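Local structure of alpha-1,2-mannosyltransferase (Ktr4), putative (Neosartorya fumigata, 7BOP) at residues E140-E145 with F309-W314. The protein is a putative fungal mannosyltransferase of the glycolipid 2-alpha-mannosyltransferase family, with a GT-A-type fold, seen here with guanosine-5'-diphosphate and a manganese ion. Residues are numbered along the deposited sequence; the frame is centred on the assembly and turned at random.
Sequences EWINME and FFYERW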
ATOM      1  N   GLU A 140      20.495   5.098  15.504  1.00 50.13           N
ATOM      2  CA  GLU A 140      21.828   4.958  16.126  1.00 51.59           C
ATOM      3  C   GLU A 140      22.222   3.518  16.456  1.00 48.35           C
ATOM      4  O   GLU A 140      23.392   3.157  16.365  1.00 49.06           O
ATOM      5  CB  GLU A 140      21.909   5.807  17.410  1.00 56.95           C
ATOM      6  CG  GLU A 140      21.034   5.292  18.558  1.00 63.62           C
ATOM      7  CD  GLU A 140      20.826   6.284  19.693  1.00 73.05           C
ATOM      8  OE1 GLU A 140      21.167   7.482  19.551  1.00 78.18           O
ATOM      9  OE2 GLU A 140      20.305   5.854  20.746  1.00 78.64           O
ATOM     10  N   TRP A 141      21.241   2.704  16.841  1.00 43.92           N
ATOM     11  CA  TRP A 141      21.501   1.326  17.258  1.00 42.58           C
ATOM     12  C   TRP A 141      21.788   0.336  16.121  1.00 40.99           C
ATOM     13  O   TRP A 141      22.138  -0.805  16.400  1.00 39.73           O
ATOM     14  CB  TRP A 141      20.369   0.792  18.137  1.00 44.53           C
ATOM     15  CG  TRP A 141      19.012   0.761  17.490  1.00 45.48           C
ATOM     16  CD1 TRP A 141      18.515  -0.207  16.674  1.00 44.71           C
ATOM     17  CD2 TRP A 141      17.976   1.737  17.638  1.00 47.84           C
ATOM     18  NE1 TRP A 141      17.234   0.110  16.289  1.00 46.21           N
ATOM     19  CE2 TRP A 141      16.876   1.297  16.870  1.00 46.34           C
ATOM     20  CE3 TRP A 141      17.873   2.950  18.340  1.00 48.71           C
ATOM     21  CZ2 TRP A 141      15.687   2.025  16.779  1.00 47.06           C
ATOM     22  CZ3 TRP A 141      16.690   3.671  18.256  1.00 48.33           C
ATOM     23  CH2 TRP A 141      15.611   3.206  17.473  1.00 48.55           C
ATOM     24  N   ILE A 142      21.627   0.755  14.861  1.00 40.31           N
ATOM     25  CA  ILE A 142      21.873  -0.129  13.722  1.00 38.71           C
ATOM     26  C   ILE A 142      23.358  -0.104  13.413  1.00 37.85           C
ATOM     27  O   ILE A 142      23.929   0.965  13.190  1.00 38.52           O
ATOM     28  CB  ILE A 142      21.077   0.297  12.464  1.00 37.35           C
ATOM     29  CG1 ILE A 142      19.561   0.235  12.731  1.00 38.35           C
ATOM     30  CG2 ILE A 142      21.469  -0.547  11.243  1.00 35.86           C
ATOM     31  CD1 ILE A 142      19.009  -1.124  13.108  1.00 38.47           C
ATOM     32  N   ASN A 143      23.971  -1.283  13.395  1.00 37.35           N
ATOM     33  CA  ASN A 143      25.377  -1.421  13.031  1.00 36.88           C
ATOM     34  C   ASN A 143      25.491  -1.539  11.510  1.00 36.93           C
ATOM     35  O   ASN A 143      24.971  -2.490  10.917  1.00 35.96           O
ATOM     36  CB  ASN A 143      25.970  -2.652  13.717  1.00 37.15           C
ATOM     37  CG  ASN A 143      27.462  -2.789  13.485  1.00 38.05           C
ATOM     38  OD1 ASN A 143      27.905  -3.204  12.414  1.00 38.93           O
ATOM     39  ND2 ASN A 143      28.244  -2.440  14.493  1.00 37.85           N
ATOM     40  N   MET A 144      26.188  -0.594  10.886  1.00 36.32           N
ATOM     41  CA  MET A 144      26.278  -0.554   9.427  1.00 38.12           C
ATOM     42  C   MET A 144      27.132  -1.671   8.828  1.00 38.96           C
ATOM     43  O   MET A 144      26.889  -2.049   7.684  1.00 36.89           O
ATOM     44  CB  MET A 144      26.749   0.823   8.924  1.00 39.87           C
ATOM     45  CG  MET A 144      25.804   1.969   9.267  1.00 41.52           C
ATOM     46  SD  MET A 144      24.075   1.653   8.814  1.00 46.37           S
ATOM     47  CE  MET A 144      24.255   1.661   7.035  1.00 45.53           C
ATOM     48  N   GLU A 145      28.116  -2.197   9.568  1.00 39.42           N
ATOM     49  CA  GLU A 145      28.862  -3.384   9.099  1.00 42.06           C
ATOM     50  C   GLU A 145      27.985  -4.636   9.031  1.00 39.11           C
ATOM     51  O   GLU A 145      28.086  -5.409   8.078  1.00 38.98           O
ATOM     52  CB  GLU A 145      30.112  -3.678   9.943  1.00 48.17           C
ATOM     53  CG  GLU A 145      31.388  -3.155   9.311  1.00 57.70           C
ATOM     54  CD  GLU A 145      32.618  -3.347  10.187  1.00 65.83           C
ATOM     55  OE1 GLU A 145      32.788  -4.445  10.771  1.00 70.06           O
ATOM     56  OE2 GLU A 145      33.423  -2.391  10.278  1.00 69.81           O
ATOM     57  N   PHE A 309      14.358  -4.005   9.563  1.00 30.33           N
ATOM     58  CA  PHE A 309      14.311  -3.073   8.426  1.00 31.04           C
ATOM     59  C   PHE A 309      15.657  -2.937   7.718  1.00 32.14           C
ATOM     60  O   PHE A 309      15.692  -2.621   6.521  1.00 31.77           O
ATOM     61  CB  PHE A 309      13.785  -1.682   8.835  1.00 31.07           C
ATOM     62  CG  PHE A 309      12.315  -1.667   9.148  1.00 31.89           C
ATOM     63  CD1 PHE A 309      11.381  -1.976   8.163  1.00 31.61           C
ATOM     64  CD2 PHE A 309      11.856  -1.360  10.430  1.00 31.63           C
ATOM     65  CE1 PHE A 309      10.020  -1.986   8.450  1.00 32.23           C
ATOM     66  CE2 PHE A 309      10.496  -1.361  10.716  1.00 32.01           C
ATOM     67  CZ  PHE A 309       9.577  -1.679   9.734  1.00 31.41           C
ATOM     68  N   PHE A 310      16.751  -3.160   8.453  1.00 31.27           N
ATOM     69  CA  PHE A 310      18.106  -3.059   7.902  1.00 32.28           C
ATOM     70  C   PHE A 310      18.828  -4.382   7.784  1.00 31.60           C
ATOM     71  O   PHE A 310      19.449  -4.626   6.756  1.00 33.64           O
ATOM     72  CB  PHE A 310      18.920  -2.044   8.704  1.00 32.46           C
ATOM     73  CG  PHE A 310      18.347  -0.678   8.615  1.00 31.71           C
ATOM     74  CD1 PHE A 310      18.598   0.105   7.500  1.00 32.47           C
ATOM     75  CD2 PHE A 310      17.461  -0.221   9.572  1.00 31.63           C
ATOM     76  CE1 PHE A 310      18.018   1.354   7.371  1.00 32.47           C
ATOM     77  CE2 PHE A 310      16.891   1.032   9.459  1.00 31.68           C
ATOM     78  CZ  PHE A 310      17.161   1.818   8.351  1.00 31.30           C
ATOM     79  N   TYR A 311      18.754  -5.233   8.806  1.00 31.36           N
ATOM     80  CA  TYR A 311      19.432  -6.543   8.755  1.00 31.95           C
ATOM     81  C   TYR A 311      18.698  -7.556   7.889  1.00 33.24           C
ATOM     82  O   TYR A 311      19.289  -8.540   7.430  1.00 32.61           O
ATOM     83  CB  TYR A 311      19.665  -7.106  10.161  1.00 33.09           C
ATOM     84  CG  TYR A 311      20.358  -6.141  11.113  1.00 33.46           C
ATOM     85  CD1 TYR A 311      21.431  -5.342  10.691  1.00 34.02           C
ATOM     86  CD2 TYR A 311      19.946  -6.035  12.442  1.00 33.57           C
ATOM     87  CE1 TYR A 311      22.070  -4.466  11.564  1.00 35.40           C
ATOM     88  CE2 TYR A 311      20.579  -5.160  13.324  1.00 35.61           C
ATOM     89  CZ  TYR A 311      21.634  -4.379  12.882  1.00 35.54           C
ATOM     90  OH  TYR A 311      22.255  -3.520  13.753  1.00 35.94           O
ATOM     91  N   GLU A 312      17.404  -7.324   7.680  1.00 32.32           N
ATOM     92  CA  GLU A 312      16.640  -8.040   6.670  1.00 33.02           C
ATOM     93  C   GLU A 312      16.116  -6.954   5.743  1.00 32.85           C
ATOM     94  O   GLU A 312      16.658  -5.849   5.768  1.00 33.90           O
ATOM     95  CB  GLU A 312      15.562  -8.908   7.334  1.00 32.37           C
ATOM     96  CG  GLU A 312      16.187 -10.056   8.104  1.00 32.29           C
ATOM     97  CD  GLU A 312      15.215 -10.867   8.941  1.00 32.20           C
ATOM     98  OE1 GLU A 312      13.994 -10.912   8.654  1.00 31.11           O
ATOM     99  OE2 GLU A 312      15.694 -11.506   9.902  1.00 33.32           O
ATOM    100  N   ARG A 313      15.099  -7.228   4.930  1.00 30.60           N
ATOM    101  CA  ARG A 313      14.547  -6.193   4.057  1.00 31.47           C
ATOM    102  C   ARG A 313      13.035  -6.171   4.224  1.00 31.58           C
ATOM    103  O   ARG A 313      12.280  -6.326   3.262  1.00 29.28           O
ATOM    104  CB  ARG A 313      14.960  -6.435   2.600  1.00 31.81           C
ATOM    105  CG  ARG A 313      14.828  -5.204   1.704  1.00 33.92           C
ATOM    106  CD  ARG A 313      14.175  -5.527   0.373  1.00 34.71           C
ATOM    107  NE  ARG A 313      12.777  -5.931   0.556  1.00 36.45           N
ATOM    108  CZ  ARG A 313      11.910  -6.174  -0.423  1.00 36.16           C
ATOM    109  NH1 ARG A 313      12.262  -6.051  -1.699  1.00 34.43           N
ATOM    110  NH2 ARG A 313      10.671  -6.535  -0.111  1.00 35.97           N
ATOM    111  N   TRP A 314      12.607  -5.974   5.469  1.00 30.90           N
ATOM    112  CA  TRP A 314      11.186  -5.959   5.795  1.00 30.77           C
ATOM    113  C   TRP A 314      10.499  -4.867   4.999  1.00 30.15           C
ATOM    114  O   TRP A 314      10.808  -3.691   5.184  1.00 30.39           O
ATOM    115  CB  TRP A 314      10.967  -5.714   7.296  1.00 31.33           C
ATOM    116  CG  TRP A 314      11.457  -6.826   8.198  1.00 31.25           C
ATOM    117  CD1 TRP A 314      11.807  -8.097   7.829  1.00 31.40           C
ATOM    118  CD2 TRP A 314      11.604  -6.770   9.616  1.00 30.67           C
ATOM    119  NE1 TRP A 314      12.190  -8.825   8.923  1.00 30.33           N
ATOM    120  CE2 TRP A 314      12.069  -8.037  10.037  1.00 31.81           C
ATOM    121  CE3 TRP A 314      11.418  -5.763  10.575  1.00 30.59           C
ATOM    122  CZ2 TRP A 314      12.329  -8.329  11.385  1.00 32.08           C
ATOM    123  CZ3 TRP A 314      11.685  -6.056  11.910  1.00 31.38           C
ATOM    124  CH2 TRP A 314      12.137  -7.326  12.300  1.00 31.67           C
TER
HETATM  125  O   HOH W   1      21.438  -3.464  16.215  1.00 41.71           O
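Tyr-311 and Phe-310 meet Ile-142 and Asn-143 in a small mixed contact, one phenol-to-backbone hydrogen bond beside an apolar patch, where the loop entering helix 144-157 passes the short helix 308-311. Asn-143 N donates to Tyr-311 OH over 2.8 Å, nearly straight at 167°, and the donor lies in the plane of the phenol ring at its edge. Water 1 also lies in that plane, 2.6 Å from Tyr-311 OH, and donates to Trp-141 O, so the phenol oxygen meets the loop both directly and through water. Ile-142 touches both aromatic side chains. Its CG2, anti to the backbone N (CG1 beside that N, chi1 -62°), comes within 4.0 Å of Tyr-311 CE1 as the two side chains run alongside one another, pointing opposite ways; the Ile-142 and Phe-310 side chains stand roughly perpendicular, with Ile-142 CG1 3.8 Å from Phe-310 CD2. In this GT-A-clan fold the contact sits toward the periphery, with the Phe-310 side chain about 11 Å from the bound GDP; Phe-147 of helix 144-157 and Arg-172 of helix 165-177 also touch the Phe-310 side chain. Asn-143 is the N-cap of helix 144-157: its side chain, with CG anti to the backbone N (chi1 -175°), turns OD1 to Leu-146 N, while its own backbone N-H is spent on the tyrosine. Trp-141 extends the loop's attachment, its NE1 hydrogen-bonded to Asp-304 O in helix 294-306.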